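PDB 3K94: thiamin pyrophosphokinase from Geobacillus thermodenitrificans, which probably catalyses the transfer of a pyrophosphate group from ATP to thiamin, giving thiamin diphosphate, the active form of vitamin B1, and AMP. Local coordinates for residues 99-104 with 110-115; 130-135 with 147-152; 195-200 with 204-209. All blocks are in the same frame, centred on the assembly; numbering follows the deposited sequence.

Interaction 1: residues 99-104 with 110-115; sequences FGATGG and FGNVEL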
ATOM      1  N   PHE B  99       5.785  12.662  -2.186  1.00 21.44           N
ATOM      2  CA  PHE B  99       5.787  12.071  -3.508  1.00 17.94           C
ATOM      3  C   PHE B  99       6.892  11.027  -3.539  1.00 18.41           C
ATOM      4  O   PHE B  99       7.800  11.061  -2.715  1.00 21.35           O
ATOM      5  CB  PHE B  99       6.077  13.138  -4.563  1.00 14.44           C
ATOM      6  CG  PHE B  99       5.079  14.264  -4.590  1.00 18.25           C
ATOM      7  CD1 PHE B  99       5.272  15.393  -3.827  1.00 16.61           C
ATOM      8  CD2 PHE B  99       3.932  14.180  -5.371  1.00 21.45           C
ATOM      9  CE1 PHE B  99       4.358  16.435  -3.846  1.00 19.18           C
ATOM     10  CE2 PHE B  99       3.019  15.205  -5.397  1.00 22.92           C
ATOM     11  CZ  PHE B  99       3.231  16.344  -4.632  1.00 25.96           C
ATOM     12  N   GLY B 100       6.825  10.102  -4.490  1.00 18.14           N
ATOM     13  CA  GLY B 100       7.815   9.043  -4.558  1.00 19.56           C
ATOM     14  C   GLY B 100       7.838   8.184  -3.298  1.00 19.94           C
ATOM     15  O   GLY B 100       8.863   7.603  -2.950  1.00 19.31           O
ATOM     16  N   ALA B 101       6.709   8.096  -2.613  1.00 21.19           N
ATOM     17  CA  ALA B 101       6.649   7.331  -1.376  1.00 22.58           C
ATOM     18  C   ALA B 101       5.869   6.008  -1.535  1.00 23.72           C
ATOM     19  O   ALA B 101       5.630   5.313  -0.555  1.00 21.09           O
ATOM     20  CB  ALA B 101       6.060   8.187  -0.247  1.00 21.58           C
ATOM     21  N   THR B 102       5.486   5.673  -2.768  1.00 20.92           N
ATOM     22  CA  THR B 102       4.742   4.453  -3.041  1.00 26.03           C
ATOM     23  C   THR B 102       5.465   3.573  -4.056  1.00 26.86           C
ATOM     24  O   THR B 102       6.399   4.013  -4.735  1.00 25.19           O
ATOM     25  CB  THR B 102       3.313   4.734  -3.595  1.00 20.22           C
ATOM     26  OG1 THR B 102       3.402   5.351  -4.887  1.00 20.84           O
ATOM     27  CG2 THR B 102       2.503   5.607  -2.651  1.00 22.90           C
ATOM     28  N   GLY B 103       5.012   2.331  -4.170  1.00 29.56           N
ATOM     29  CA  GLY B 103       5.562   1.410  -5.153  1.00 29.07           C
ATOM     30  C   GLY B 103       6.788   0.637  -4.685  1.00 28.11           C
ATOM     31  O   GLY B 103       7.406   0.986  -3.677  1.00 25.06           O
ATOM     32  N   GLY B 104       7.133  -0.422  -5.418  1.00 26.13           N
ATOM     33  CA  GLY B 104       8.327  -1.193  -5.118  1.00 28.29           C
ATOM     34  C   GLY B 104       8.163  -2.048  -3.874  1.00 26.42           C
ATOM     35  O   GLY B 104       7.216  -2.810  -3.767  1.00 25.23           O
ATOM     36  N   PHE B 110       4.267   1.107   3.697  1.00 19.63           N
ATOM     37  CA  PHE B 110       3.594   0.893   4.976  1.00 21.42           C
ATOM     38  C   PHE B 110       4.293   1.646   6.087  1.00 22.17           C
ATOM     39  O   PHE B 110       3.646   2.175   6.976  1.00 25.27           O
ATOM     40  CB  PHE B 110       3.437  -0.600   5.277  1.00 21.26           C
ATOM     41  CG  PHE B 110       2.292  -1.226   4.530  1.00 25.03           C
ATOM     42  CD1 PHE B 110       1.000  -1.118   5.010  1.00 24.42           C
ATOM     43  CD2 PHE B 110       2.500  -1.871   3.331  1.00 28.99           C
ATOM     44  CE1 PHE B 110      -0.051  -1.673   4.320  1.00 32.75           C
ATOM     45  CE2 PHE B 110       1.448  -2.427   2.634  1.00 32.12           C
ATOM     46  CZ  PHE B 110       0.176  -2.328   3.124  1.00 32.57           C
ATOM     47  N   GLY B 111       5.618   1.713   6.008  1.00 18.54           N
ATOM     48  CA  GLY B 111       6.385   2.518   6.937  1.00 22.92           C
ATOM     49  C   GLY B 111       6.004   3.975   6.805  1.00 23.44           C
ATOM     50  O   GLY B 111       5.812   4.663   7.801  1.00 23.12           O
ATOM     51  N   ASN B 112       5.878   4.441   5.564  1.00 19.05           N
ATOM     52  CA  ASN B 112       5.427   5.801   5.305  1.00 17.87           C
ATOM     53  C   ASN B 112       4.034   6.115   5.849  1.00 24.63           C
ATOM     54  O   ASN B 112       3.815   7.207   6.364  1.00 25.07           O
ATOM     55  CB  ASN B 112       5.532   6.121   3.815  1.00 18.65           C
ATOM     56  CG  ASN B 112       6.968   6.294   3.392  1.00 26.49           C
ATOM     57  OD1 ASN B 112       7.792   6.690   4.208  1.00 28.42           O
ATOM     58  ND2 ASN B 112       7.281   6.003   2.133  1.00 25.98           N
ATOM     59  N   VAL B 113       3.108   5.160   5.748  1.00 21.91           N
ATOM     60  CA  VAL B 113       1.769   5.321   6.332  1.00 24.12           C
ATOM     61  C   VAL B 113       1.854   5.424   7.866  1.00 27.69           C
ATOM     62  O   VAL B 113       1.126   6.203   8.482  1.00 26.83           O
ATOM     63  CB  VAL B 113       0.811   4.165   5.932  1.00 25.46           C
ATOM     64  CG1 VAL B 113      -0.477   4.243   6.718  1.00 28.27           C
ATOM     65  CG2 VAL B 113       0.497   4.205   4.434  1.00 25.48           C
ATOM     66  N   GLU B 114       2.749   4.649   8.480  1.00 25.10           N
ATOM     67  CA  GLU B 114       2.967   4.754   9.927  1.00 26.82           C
ATOM     68  C   GLU B 114       3.458   6.151  10.336  1.00 28.16           C
ATOM     69  O   GLU B 114       3.119   6.643  11.415  1.00 27.88           O
ATOM     70  CB  GLU B 114       3.920   3.661  10.427  1.00 27.42           C
ATOM     71  CG  GLU B 114       3.352   2.242  10.254  1.00 29.48           C
ATOM     72  CD  GLU B 114       2.036   2.037  11.001  1.00 39.18           C
ATOM     73  OE1 GLU B 114       1.962   2.392  12.198  1.00 41.74           O
ATOM     74  OE2 GLU B 114       1.077   1.506  10.397  1.00 42.26           O
ATOM     75  N   LEU B 115       4.247   6.788   9.472  1.00 25.80           N
ATOM     76  CA  LEU B 115       4.664   8.179   9.687  1.00 28.78           C
ATOM     77  C   LEU B 115       3.466   9.126   9.669  1.00 29.44           C
ATOM     78  O   LEU B 115       3.341   9.998  10.526  1.00 26.92           O
ATOM     79  CB  LEU B 115       5.674   8.620   8.624  1.00 30.57           C
ATOM     80  CG  LEU B 115       7.114   8.148   8.793  1.00 34.36           C
ATOM     81  CD1 LEU B 115       7.903   8.388   7.518  1.00 36.21           C
ATOM     82  CD2 LEU B 115       7.740   8.895   9.950  1.00 37.15           C
TER
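N112 reaches from the helix to the backbone of A101, and a single hydrogen bond carries the polar side of this contact. Its donor ND2 lies 3.2 Å from A101 O, and an N-H...O angle of 155° makes the bond fairly straight. The amide nitrogen comes in within the carbonyl plane, onto a lone pair of the oxygen (C=O...N angle 116°), and that oxygen lies close to the plane of the N112 amide, although the two planes are twisted against each other about the bond. The first torsion sets this up: CG stands anti to the carbonyl carbon of N112 (chi1 -72°), which sends the amide across to the loop. Loop 99-104 follows strand 97-99 and leads into helix 106-118, which in turn returns to the parallel, adjacent strand 125-128; the bond thus ties the opening loop of a beta-alpha-beta crossover to the helix of the same unit, inside the catalytic domain. Beside the bond, the A101 CB methyl is in van der Waals contact with the amide nitrogen, 3.5 Å from N112 ND2, and the two segments together bury 80 Å². A leucine in place of N112 would probably leave A101 O without this donor, and the loop less firmly tied to the helix. M81 of helix 80-88 packs against both A101 and N112, and I126 of strand 125-128 touches N112.

Interaction 2: residues 130-135 with 147-152; sequences QNVLTV and ARYCYV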
ATOM      1  N   GLN B 130      -1.942   8.205  -9.022  1.00 24.92           N
ATOM      2  CA  GLN B 130      -3.284   7.620  -8.986  1.00 25.32           C
ATOM      3  C   GLN B 130      -3.993   7.742  -7.645  1.00 24.96           C
ATOM      4  O   GLN B 130      -5.134   7.260  -7.502  1.00 21.59           O
ATOM      5  CB  GLN B 130      -3.211   6.114  -9.288  1.00 28.05           C
ATOM      6  CG  GLN B 130      -3.238   5.750 -10.720  1.00 31.28           C
ATOM      7  CD  GLN B 130      -3.274   4.239 -10.910  1.00 31.40           C
ATOM      8  OE1 GLN B 130      -2.232   3.596 -11.006  1.00 32.24           O
ATOM      9  NE2 GLN B 130      -4.477   3.670 -10.960  1.00 25.70           N
ATOM     10  N   ASN B 131      -3.322   8.334  -6.659  1.00 18.32           N
ATOM     11  CA  ASN B 131      -3.828   8.306  -5.291  1.00 17.46           C
ATOM     12  C   ASN B 131      -3.465   9.528  -4.487  1.00 20.10           C
ATOM     13  O   ASN B 131      -2.423  10.127  -4.697  1.00 20.27           O
ATOM     14  CB  ASN B 131      -3.232   7.121  -4.532  1.00 16.21           C
ATOM     15  CG  ASN B 131      -3.530   5.782  -5.186  1.00 21.23           C
ATOM     16  OD1 ASN B 131      -4.527   5.141  -4.865  1.00 24.12           O
ATOM     17  ND2 ASN B 131      -2.656   5.348  -6.088  1.00 22.41           N
ATOM     18  N   VAL B 132      -4.307   9.846  -3.520  1.00 18.20           N
ATOM     19  CA  VAL B 132      -3.905  10.699  -2.429  1.00 22.36           C
ATOM     20  C   VAL B 132      -4.378   9.991  -1.174  1.00 18.13           C
ATOM     21  O   VAL B 132      -5.539   9.633  -1.048  1.00 14.76           O
ATOM     22  CB  VAL B 132      -4.478  12.137  -2.533  1.00 29.05           C
ATOM     23  CG1 VAL B 132      -5.977  12.092  -2.751  1.00 33.90           C
ATOM     24  CG2 VAL B 132      -4.166  12.913  -1.274  1.00 23.09           C
ATOM     25  N   LEU B 133      -3.454   9.762  -0.253  1.00 15.41           N
ATOM     26  CA  LEU B 133      -3.763   9.018   0.957  1.00 20.31           C
ATOM     27  C   LEU B 133      -3.521   9.916   2.153  1.00 20.61           C
ATOM     28  O   LEU B 133      -2.517  10.629   2.209  1.00 20.00           O
ATOM     29  CB  LEU B 133      -2.928   7.724   1.022  1.00 21.90           C
ATOM     30  CG  LEU B 133      -3.108   6.752   2.197  1.00 24.63           C
ATOM     31  CD1 LEU B 133      -2.578   5.384   1.821  1.00 23.63           C
ATOM     32  CD2 LEU B 133      -2.394   7.271   3.451  1.00 24.70           C
ATOM     33  N   THR B 134      -4.475   9.909   3.080  1.00 18.94           N
ATOM     34  CA  THR B 134      -4.429  10.740   4.269  1.00 18.93           C
ATOM     35  C   THR B 134      -5.010   9.971   5.453  1.00 22.81           C
ATOM     36  O   THR B 134      -5.828   9.062   5.280  1.00 24.89           O
ATOM     37  CB  THR B 134      -5.234  12.058   4.099  1.00 23.74           C
ATOM     38  OG1 THR B 134      -6.590  11.769   3.709  1.00 26.56           O
ATOM     39  CG2 THR B 134      -4.594  12.964   3.062  1.00 25.29           C
ATOM     40  N   VAL B 135      -4.585  10.338   6.659  1.00 22.12           N
ATOM     41  CA  VAL B 135      -5.154   9.761   7.876  1.00 23.21           C
ATOM     42  C   VAL B 135      -5.660  10.896   8.759  1.00 23.77           C
ATOM     43  O   VAL B 135      -5.127  12.007   8.714  1.00 23.88           O
ATOM     44  CB  VAL B 135      -4.132   8.876   8.637  1.00 28.05           C
ATOM     45  CG1 VAL B 135      -3.614   7.748   7.729  1.00 26.64           C
ATOM     46  CG2 VAL B 135      -2.989   9.719   9.140  1.00 27.94           C
ATOM     47  N   ALA B 147     -10.935  16.599 -10.337  1.00 42.59           N
ATOM     48  CA  ALA B 147     -10.900  15.862 -11.593  1.00 45.97           C
ATOM     49  C   ALA B 147      -9.956  14.658 -11.551  1.00 39.78           C
ATOM     50  O   ALA B 147     -10.185  13.666 -12.241  1.00 43.19           O
ATOM     51  CB  ALA B 147     -10.524  16.798 -12.740  1.00 49.88           C
ATOM     52  N   ARG B 148      -8.907  14.737 -10.737  1.00 37.13           N
ATOM     53  CA  ARG B 148      -7.917  13.656 -10.674  1.00 33.97           C
ATOM     54  C   ARG B 148      -8.418  12.366 -10.001  1.00 30.85           C
ATOM     55  O   ARG B 148      -7.775  11.326 -10.102  1.00 37.24           O
ATOM     56  CB  ARG B 148      -6.636  14.136  -9.978  1.00 37.62           C
ATOM     57  CG  ARG B 148      -6.099  15.483 -10.483  1.00 43.43           C
ATOM     58  CD  ARG B 148      -4.735  15.808  -9.854  1.00 52.54           C
ATOM     59  NE  ARG B 148      -4.367  17.221  -9.972  1.00 63.20           N
ATOM     60  CZ  ARG B 148      -3.778  17.769 -11.037  1.00 66.72           C
ATOM     61  NH1 ARG B 148      -3.483  17.027 -12.100  1.00 67.47           N
ATOM     62  NH2 ARG B 148      -3.488  19.066 -11.043  1.00 63.45           N
ATOM     63  N   TYR B 149      -9.555  12.424  -9.313  1.00 27.06           N
ATOM     64  CA  TYR B 149      -9.988  11.288  -8.504  1.00 25.48           C
ATOM     65  C   TYR B 149     -11.474  11.025  -8.627  1.00 29.83           C
ATOM     66  O   TYR B 149     -12.287  11.913  -8.383  1.00 35.58           O
ATOM     67  CB  TYR B 149      -9.622  11.526  -7.037  1.00 29.17           C
ATOM     68  CG  TYR B 149      -8.183  11.939  -6.872  1.00 26.59           C
ATOM     69  CD1 TYR B 149      -7.163  11.048  -7.141  1.00 24.10           C
ATOM     70  CD2 TYR B 149      -7.847  13.236  -6.482  1.00 26.58           C
ATOM     71  CE1 TYR B 149      -5.841  11.414  -7.014  1.00 30.07           C
ATOM     72  CE2 TYR B 149      -6.516  13.621  -6.345  1.00 31.74           C
ATOM     73  CZ  TYR B 149      -5.523  12.704  -6.615  1.00 32.36           C
ATOM     74  OH  TYR B 149      -4.210  13.058  -6.495  1.00 32.23           O
ATOM     75  N   CYS B 150     -11.824   9.800  -9.010  1.00 29.46           N
ATOM     76  CA  CYS B 150     -13.222   9.383  -9.084  1.00 29.02           C
ATOM     77  C   CYS B 150     -13.654   8.625  -7.836  1.00 29.95           C
ATOM     78  O   CYS B 150     -14.817   8.645  -7.456  1.00 32.63           O
ATOM     79  CB  CYS B 150     -13.451   8.485 -10.308  1.00 26.52           C
ATOM     80  SG  CYS B 150     -13.084   9.284 -11.880  1.00 52.00           S
ATOM     81  N   TYR B 151     -12.717   7.939  -7.204  1.00 24.82           N
ATOM     82  CA  TYR B 151     -13.080   7.035  -6.129  1.00 24.24           C
ATOM     83  C   TYR B 151     -12.647   7.554  -4.766  1.00 27.15           C
ATOM     84  O   TYR B 151     -11.607   8.203  -4.644  1.00 27.33           O
ATOM     85  CB  TYR B 151     -12.474   5.670  -6.393  1.00 28.17           C
ATOM     86  CG  TYR B 151     -12.551   5.261  -7.853  1.00 32.47           C
ATOM     87  CD1 TYR B 151     -13.778   5.017  -8.473  1.00 30.76           C
ATOM     88  CD2 TYR B 151     -11.400   5.115  -8.606  1.00 33.36           C
ATOM     89  CE1 TYR B 151     -13.843   4.641  -9.817  1.00 31.25           C
ATOM     90  CE2 TYR B 151     -11.455   4.734  -9.937  1.00 34.23           C
ATOM     91  CZ  TYR B 151     -12.671   4.498 -10.536  1.00 31.91           C
ATOM     92  OH  TYR B 151     -12.695   4.132 -11.860  1.00 33.83           O
ATOM     93  N   VAL B 152     -13.459   7.275  -3.751  1.00 24.69           N
ATOM     94  CA  VAL B 152     -13.122   7.591  -2.368  1.00 24.47           C
ATOM     95  C   VAL B 152     -13.318   6.348  -1.505  1.00 23.74           C
ATOM     96  O   VAL B 152     -14.341   5.667  -1.600  1.00 27.96           O
ATOM     97  CB  VAL B 152     -13.976   8.753  -1.811  1.00 26.65           C
ATOM     98  CG1 VAL B 152     -13.499   9.156  -0.411  1.00 25.35           C
ATOM     99  CG2 VAL B 152     -13.921   9.948  -2.746  1.00 29.48           C
TER
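V132 lays its CG1 methyl over one face of the Y149 ring, and here the contact is tight. CG1 is 4.1 Å from the ring centroid and only 19° off the ring normal, which meets the definition of a CH-pi interaction, although the methyl is displaced toward the rim: V132 CG1 comes within 3.9 Å of Y149 CZ. The valine torsion turns this methyl to the ring, with CG1 standing between the backbone N and the carbonyl carbon (chi1 51°). The two side chains cross at about a right angle. On the opposite face R148 CB lies over the ring centre, 3.6 Å above the plane, so the phenol is held between an aliphatic group from each segment. Strand 131-136 and strand 151-156 are not direct neighbours; both flank strand 204-209 in the mixed sheet, and Y149 bridges the gap from the turn that precedes strand 151-156. That strand starts with a classic beta bulge, C150 and Y151 both facing S209, while C150 is joined to C214 by a disulfide. Elsewhere the contact is looser. Q130 C approaches the ring edge at 4.2 Å from Y149 CE1, and Y149 OH stays 3.9 Å from N131 O, too far for a hydrogen bond. The side chains of Q130 and N131 lead away from the tyrosine: Q130 NE2 bonds to S210 O, and N131 OD1 accepts from L106 N of the second subunit. Beyond the ring, A147 and R148 are exposed to solvent.

Interaction 3: residues 195-200 with 204-209; sequences GTFSFS and LMMIRS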
ATOM      1  N   GLY B 195     -18.225  18.128  -0.254  1.00 25.26           N
ATOM      2  CA  GLY B 195     -18.860  17.327   0.776  1.00 26.92           C
ATOM      3  C   GLY B 195     -18.027  17.309   2.036  1.00 23.26           C
ATOM      4  O   GLY B 195     -16.973  17.939   2.093  1.00 25.89           O
ATOM      5  N   THR B 196     -18.506  16.593   3.047  1.00 21.68           N
ATOM      6  CA  THR B 196     -17.772  16.446   4.292  1.00 24.23           C
ATOM      7  C   THR B 196     -17.757  14.994   4.760  1.00 22.74           C
ATOM      8  O   THR B 196     -18.625  14.194   4.378  1.00 22.36           O
ATOM      9  CB  THR B 196     -18.416  17.288   5.411  1.00 27.75           C
ATOM     10  OG1 THR B 196     -19.792  16.932   5.534  1.00 22.26           O
ATOM     11  CG2 THR B 196     -18.336  18.770   5.087  1.00 29.94           C
ATOM     12  N   PHE B 197     -16.756  14.654   5.568  1.00 18.36           N
ATOM     13  CA  PHE B 197     -16.818  13.470   6.412  1.00 21.86           C
ATOM     14  C   PHE B 197     -16.499  13.893   7.824  1.00 23.08           C
ATOM     15  O   PHE B 197     -15.728  14.818   8.023  1.00 23.42           O
ATOM     16  CB  PHE B 197     -15.911  12.313   5.926  1.00 21.47           C
ATOM     17  CG  PHE B 197     -14.424  12.622   5.903  1.00 20.98           C
ATOM     18  CD1 PHE B 197     -13.860  13.315   4.839  1.00 19.03           C
ATOM     19  CD2 PHE B 197     -13.584  12.151   6.908  1.00 22.47           C
ATOM     20  CE1 PHE B 197     -12.485  13.579   4.793  1.00 20.79           C
ATOM     21  CE2 PHE B 197     -12.194  12.401   6.881  1.00 17.73           C
ATOM     22  CZ  PHE B 197     -11.648  13.122   5.817  1.00 23.96           C
ATOM     23  N   SER B 198     -17.108  13.241   8.804  1.00 22.69           N
ATOM     24  CA  SER B 198     -16.821  13.570  10.191  1.00 25.36           C
ATOM     25  C   SER B 198     -16.990  12.343  11.052  1.00 21.84           C
ATOM     26  O   SER B 198     -17.713  11.417  10.696  1.00 26.53           O
ATOM     27  CB  SER B 198     -17.733  14.703  10.693  1.00 28.85           C
ATOM     28  OG  SER B 198     -19.087  14.279  10.801  1.00 33.83           O
ATOM     29  N   PHE B 199     -16.323  12.340  12.195  1.00 20.67           N
ATOM     30  CA  PHE B 199     -16.442  11.249  13.142  1.00 23.70           C
ATOM     31  C   PHE B 199     -16.011  11.779  14.489  1.00 29.51           C
ATOM     32  O   PHE B 199     -15.246  12.736  14.555  1.00 27.26           O
ATOM     33  CB  PHE B 199     -15.616  10.020  12.713  1.00 26.82           C
ATOM     34  CG  PHE B 199     -14.148  10.304  12.458  1.00 27.51           C
ATOM     35  CD1 PHE B 199     -13.736  10.880  11.261  1.00 26.86           C
ATOM     36  CD2 PHE B 199     -13.183   9.967  13.401  1.00 25.40           C
ATOM     37  CE1 PHE B 199     -12.388  11.139  11.014  1.00 25.94           C
ATOM     38  CE2 PHE B 199     -11.820  10.210  13.160  1.00 27.20           C
ATOM     39  CZ  PHE B 199     -11.421  10.800  11.966  1.00 23.45           C
ATOM     40  N   SER B 200     -16.501  11.163  15.560  1.00 33.83           N
ATOM     41  CA  SER B 200     -16.274  11.701  16.901  1.00 35.41           C
ATOM     42  C   SER B 200     -15.204  10.939  17.665  1.00 30.75           C
ATOM     43  O   SER B 200     -14.649  11.446  18.634  1.00 31.90           O
ATOM     44  CB  SER B 200     -17.578  11.681  17.706  1.00 33.43           C
ATOM     45  OG  SER B 200     -17.930  10.347  18.020  1.00 32.79           O
ATOM     46  N   LEU B 204      -9.055   7.427  11.223  1.00 18.88           N
ATOM     47  CA  LEU B 204      -9.626   6.980   9.958  1.00 21.92           C
ATOM     48  C   LEU B 204      -8.754   7.327   8.766  1.00 25.75           C
ATOM     49  O   LEU B 204      -8.247   8.450   8.657  1.00 25.41           O
ATOM     50  CB  LEU B 204     -11.005   7.605   9.767  1.00 23.95           C
ATOM     51  CG  LEU B 204     -11.798   7.181   8.537  1.00 24.86           C
ATOM     52  CD1 LEU B 204     -12.410   5.809   8.786  1.00 21.43           C
ATOM     53  CD2 LEU B 204     -12.888   8.194   8.226  1.00 23.06           C
HETATM   54  N   MSE B 205      -8.597   6.370   7.861  1.00 21.56           N
HETATM   55  CA  MSE B 205      -7.828   6.597   6.651  1.00 22.91           C
HETATM   56  C   MSE B 205      -8.733   6.903   5.474  1.00 23.68           C
HETATM   57  O   MSE B 205      -9.720   6.209   5.253  1.00 21.75           O
HETATM   58  CB  MSE B 205      -6.961   5.374   6.337  1.00 23.82           C
HETATM   59  CG  MSE B 205      -6.199   5.497   5.035  1.00 25.75           C
HETATM   60 SE   MSE B 205      -5.008   3.971   4.655  1.00 39.97          SE
HETATM   61  CE  MSE B 205      -6.232   2.508   5.027  1.00138.37           C
HETATM   62  N   MSE B 206      -8.401   7.944   4.716  1.00 24.48           N
HETATM   63  CA  MSE B 206      -9.086   8.182   3.450  1.00 21.64           C
HETATM   64  C   MSE B 206      -8.156   8.017   2.260  1.00 21.53           C
HETATM   65  O   MSE B 206      -7.052   8.541   2.254  1.00 19.18           O
HETATM   66  CB  MSE B 206      -9.727   9.570   3.390  1.00 18.07           C
HETATM   67  CG  MSE B 206     -10.403   9.834   2.034  1.00 20.17           C
HETATM   68 SE   MSE B 206     -11.305  11.585   1.851  1.00 34.66          SE
HETATM   69  CE  MSE B 206      -9.804  12.782   2.290  1.00 18.56           C
ATOM     70  N   ILE B 207      -8.609   7.279   1.253  1.00 22.06           N
ATOM     71  CA  ILE B 207      -7.895   7.230  -0.011  1.00 19.59           C
ATOM     72  C   ILE B 207      -8.802   7.694  -1.145  1.00 17.96           C
ATOM     73  O   ILE B 207      -9.895   7.169  -1.325  1.00 20.41           O
ATOM     74  CB  ILE B 207      -7.348   5.825  -0.305  1.00 18.07           C
ATOM     75  CG1 ILE B 207      -6.325   5.424   0.763  1.00 18.89           C
ATOM     76  CG2 ILE B 207      -6.710   5.796  -1.698  1.00 21.45           C
ATOM     77  CD1 ILE B 207      -6.022   3.918   0.808  1.00 22.03           C
ATOM     78  N   ARG B 208      -8.358   8.715  -1.873  1.00 21.82           N
ATOM     79  CA  ARG B 208      -9.040   9.145  -3.086  1.00 20.15           C
ATOM     80  C   ARG B 208      -8.175   8.687  -4.227  1.00 20.26           C
ATOM     81  O   ARG B 208      -6.970   8.919  -4.231  1.00 24.54           O
ATOM     82  CB  ARG B 208      -9.225  10.668  -3.134  1.00 23.77           C
ATOM     83  CG  ARG B 208     -10.030  11.248  -1.981  1.00 23.61           C
ATOM     84  CD  ARG B 208     -10.161  12.770  -2.101  1.00 25.36           C
ATOM     85  NE  ARG B 208     -11.106  13.153  -3.149  1.00 27.35           N
ATOM     86  CZ  ARG B 208     -11.450  14.405  -3.459  1.00 29.12           C
ATOM     87  NH1 ARG B 208     -10.935  15.445  -2.807  1.00 21.87           N
ATOM     88  NH2 ARG B 208     -12.312  14.617  -4.441  1.00 34.31           N
ATOM     89  N   SER B 209      -8.768   8.012  -5.195  1.00 19.09           N
ATOM     90  CA  SER B 209      -7.961   7.436  -6.244  1.00 20.97           C
ATOM     91  C   SER B 209      -8.598   7.572  -7.615  1.00 24.04           C
ATOM     92  O   SER B 209      -9.737   8.013  -7.747  1.00 21.32           O
ATOM     93  CB  SER B 209      -7.676   5.962  -5.939  1.00 20.24           C
ATOM     94  OG  SER B 209      -8.875   5.220  -5.761  1.00 23.95           O
TER
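L204 touches both F199 and F197, and its side chain can be followed outward atom by atom. CB lies over one face of the F199 ring, 3.9 Å from F199 CZ; at 4.2 Å from the centroid and 24° off the normal, it makes a CH-pi contact offset toward the rim. CG, anti to the backbone N (chi1 -176°), carries the branch. From it CD2 lies out past the rim on the CD1/CE1 side of the same ring, 4.1 Å from F199 CD1, and also reaches the second aromatic, 4.2 Å from F197 CD2. The other methyl, CD1, turns off from both rings. One leucine therefore touches two phenylalanines that alternate along strand 194-199. Two residues on in strand 204-209, selenomethionine M206 meets F197 in a Met-aromatic contact: its SE stands 3.7 Å from F197 CE1, and 43° off the ring normal seen from the centroid, an oblique approach. A bend at chi3 brings the terminal CE back to the ring as well, 3.8 Å from F197 CE1. The strands run nearly antiparallel, but their axes are 10.2 Å apart, the spacing of two layers packed through side chains, consistent with the beta-sandwich of the thiamin-binding domain. In one layer strand 194-199 lies between strands 139-144 and 165-167, with Y141 beside both phenylalanines; in the other, strand 204-209 runs between strands 131-136 and 151-156, whose Y154 packs on F197, L204 and M206.

Interactions 2 and 3 share one sheet, their centres 11 Å apart: strand 204-209 is probably hydrogen-bonded to both partners of interaction 2, T134 O to M206 N and Y151 O to S209 N, each at 2.9 Å. Interaction 1, in the catalytic domain, lies 15 Å from interaction 2 between centres and meets it where V113 CG2 packs on L133 CD1 at 4.2 Å; interaction 3 is farther, 19 Å between centres. The dimer adds another connection: G104 O of one subunit accepts a hydrogen bond from N131 ND2 of the other, and F110 of the second subunit packs on L133, M205 and I207. The active site of thiamin pyrophosphokinases lies between subunits; loop 99-104 and N131 may be nearby.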